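Local atomic coordinates of conjugal transfer protein TRWB (Escherichia coli, PDB entry 1E9R), a protein that acts in bacterial conjugation as a coupling protein, probably linking the relaxosome to the type IV secretion machinery and driving DNA transfer as a hexameric, ring-helicase-like P-loop ATPase. Residues N106-R111 / H221-D226. Residues are numbered along the deposited sequence; the frame is centred on the assembly and turned at random.
Sequences NPYDQR and HVTMPD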
loop_
_atom_site.group_PDB
_atom_site.type_symbol
_atom_site.label_atom_id
_atom_site.label_comp_id
_atom_site.label_asym_id
_atom_site.label_seq_id
_atom_site.Cartn_x
_atom_site.Cartn_y
_atom_site.Cartn_z
ATOM N N ASN B 106 22.689 -35.233 -0.054
ATOM C CA ASN B 106 21.969 -35.158 -1.311
ATOM C C ASN B 106 21.202 -36.467 -1.348
ATOM O O ASN B 106 21.804 -37.524 -1.531
ATOM C CB ASN B 106 22.955 -35.110 -2.475
ATOM C CG ASN B 106 22.266 -35.039 -3.819
ATOM O OD1 ASN B 106 21.152 -35.532 -3.986
ATOM N ND2 ASN B 106 22.936 -34.440 -4.797
ATOM N N PRO B 107 19.865 -36.420 -1.174
ATOM C CA PRO B 107 19.035 -37.633 -1.181
ATOM C C PRO B 107 19.197 -38.593 -2.364
ATOM O O PRO B 107 18.904 -39.785 -2.235
ATOM C CB PRO B 107 17.609 -37.080 -1.052
ATOM C CG PRO B 107 17.702 -35.722 -1.642
ATOM C CD PRO B 107 19.017 -35.214 -1.110
ATOM N N TYR B 108 19.685 -38.088 -3.495
ATOM C CA TYR B 108 19.845 -38.909 -4.691
ATOM C C TYR B 108 21.291 -39.248 -5.078
ATOM O O TYR B 108 21.561 -39.704 -6.191
ATOM C CB TYR B 108 19.125 -38.235 -5.863
ATOM C CG TYR B 108 17.653 -37.955 -5.587
ATOM C CD1 TYR B 108 17.250 -36.840 -4.836
ATOM C CD2 TYR B 108 16.660 -38.806 -6.069
ATOM C CE1 TYR B 108 15.891 -36.584 -4.578
ATOM C CE2 TYR B 108 15.304 -38.562 -5.814
ATOM C CZ TYR B 108 14.930 -37.454 -5.072
ATOM O OH TYR B 108 13.593 -37.236 -4.826
ATOM N N ASP B 109 22.216 -39.039 -4.153
ATOM C CA ASP B 109 23.608 -39.345 -4.414
ATOM C C ASP B 109 23.971 -40.557 -3.564
ATOM O O ASP B 109 23.652 -40.625 -2.374
ATOM C CB ASP B 109 24.495 -38.142 -4.072
ATOM C CG ASP B 109 25.909 -38.298 -4.581
ATOM O OD1 ASP B 109 26.629 -39.173 -4.068
ATOM O OD2 ASP B 109 26.306 -37.550 -5.495
ATOM N N GLN B 110 24.621 -41.517 -4.207
ATOM C CA GLN B 110 25.056 -42.763 -3.594
ATOM C C GLN B 110 25.877 -42.524 -2.329
ATOM O O GLN B 110 25.792 -43.283 -1.353
ATOM C CB GLN B 110 25.903 -43.527 -4.619
ATOM C CG GLN B 110 26.362 -44.911 -4.210
ATOM C CD GLN B 110 25.208 -45.886 -4.094
ATOM O OE1 GLN B 110 24.571 -45.997 -3.042
ATOM N NE2 GLN B 110 24.921 -46.588 -5.186
ATOM N N ARG B 111 26.667 -41.454 -2.360
ATOM C CA ARG B 111 27.565 -41.096 -1.267
ATOM C C ARG B 111 26.948 -40.344 -0.087
ATOM O O ARG B 111 27.594 -40.169 0.940
ATOM C CB ARG B 111 28.733 -40.278 -1.834
ATOM C CG ARG B 111 29.520 -40.973 -2.942
ATOM C CD ARG B 111 30.364 -39.968 -3.713
ATOM N NE ARG B 111 29.523 -39.045 -4.474
ATOM C CZ ARG B 111 29.986 -38.082 -5.265
ATOM N NH1 ARG B 111 31.292 -37.908 -5.399
ATOM N NH2 ARG B 111 29.144 -37.316 -5.943
ATOM N N HIS B 221 12.033 -35.410 2.790
ATOM C CA HIS B 221 12.581 -35.851 4.066
ATOM C C HIS B 221 12.289 -37.337 4.205
ATOM O O HIS B 221 13.037 -38.079 4.845
ATOM C CB HIS B 221 11.899 -35.113 5.226
ATOM C CG HIS B 221 12.302 -33.680 5.365
ATOM N ND1 HIS B 221 13.269 -33.262 6.253
ATOM C CD2 HIS B 221 11.867 -32.564 4.731
ATOM C CE1 HIS B 221 13.411 -31.950 6.165
ATOM N NE2 HIS B 221 12.573 -31.503 5.248
ATOM N N VAL B 222 11.181 -37.755 3.605
ATOM C CA VAL B 222 10.749 -39.139 3.677
ATOM C C VAL B 222 11.602 -40.019 2.782
ATOM O O VAL B 222 12.046 -41.088 3.194
ATOM C CB VAL B 222 9.257 -39.289 3.256
ATOM C CG1 VAL B 222 8.840 -40.747 3.352
ATOM C CG2 VAL B 222 8.361 -38.431 4.143
ATOM N N THR B 223 11.829 -39.554 1.560
ATOM C CA THR B 223 12.613 -40.291 0.583
ATOM C C THR B 223 14.120 -40.201 0.827
ATOM O O THR B 223 14.900 -40.908 0.192
ATOM C CB THR B 223 12.300 -39.790 -0.833
ATOM O OG1 THR B 223 12.732 -38.430 -0.972
ATOM C CG2 THR B 223 10.799 -39.874 -1.093
ATOM N N MET B 224 14.516 -39.330 1.751
ATOM C CA MET B 224 15.921 -39.148 2.087
ATOM C C MET B 224 16.453 -40.414 2.731
ATOM O O MET B 224 15.879 -40.914 3.697
ATOM C CB MET B 224 16.092 -37.988 3.072
ATOM C CG MET B 224 17.258 -37.027 2.771
ATOM S SD MET B 224 18.934 -37.564 3.156
ATOM C CE MET B 224 19.797 -36.872 1.856
ATOM N N PRO B 225 17.557 -40.957 2.192
ATOM C CA PRO B 225 18.158 -42.170 2.744
ATOM C C PRO B 225 18.316 -42.004 4.250
ATOM O O PRO B 225 18.851 -40.995 4.713
ATOM C CB PRO B 225 19.493 -42.235 2.018
ATOM C CG PRO B 225 19.132 -41.703 0.652
ATOM C CD PRO B 225 18.288 -40.504 0.991
ATOM N N ASP B 226 17.848 -42.978 5.021
ATOM C CA ASP B 226 17.961 -42.853 6.461
ATOM C C ASP B 226 19.302 -43.312 6.988
ATOM O O ASP B 226 19.969 -44.152 6.388
ATOM C CB ASP B 226 16.841 -43.609 7.171
ATOM C CG ASP B 226 16.201 -42.772 8.279
ATOM O OD1 ASP B 226 16.954 -42.249 9.144
ATOM O OD2 ASP B 226 14.948 -42.629 8.285
#
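M224 and P107 carry this contact, which has no hydrogen bond across it. The M224 chain bends at chi2 (-76°) and again at chi3, and it crosses the proline at about a right angle. Its methyl end makes the closest approach. M224 CE lies 3.1 Å from P107 N, a tight approach, and 3.5 Å from P107 CD. Further back along the chain, M224 CG rests 3.8 Å from P107 CB. P225 adds its ring: P225 CD sits 3.4 Å from the carbonyl P107 O. The Y108 side chain starts away from 221-226, with CG anti to its carbonyl carbon (chi1 -56°), but its hydroxyl end comes back near T223. Y108 OH stays 4.1 Å from T223 OG1. The tyrosine hydroxyl pairs with E220.

The loop at 106-111 is shaped from within. N106 to D109 form a type I turn. N106 OD1 also accepts from Y108 N at 3.0 Å, an Asx turn, while N106 ND2 bonds T246. D109 starts a second Asx turn, its OD1 accepting from R111 N. R111 NE and NH2 make a side-on salt bridge to D109, one carboxylate oxygen each, in the guanidinium plane.

Within the P-loop NTPase-type DNA-binding domain, this packs the loop after strand 103-105, outermost within this chain in the large mixed sheet, against 221-226, which runs from helix 219-223 into a loop. W262 of helix 252-269 packs on both P107 and M224.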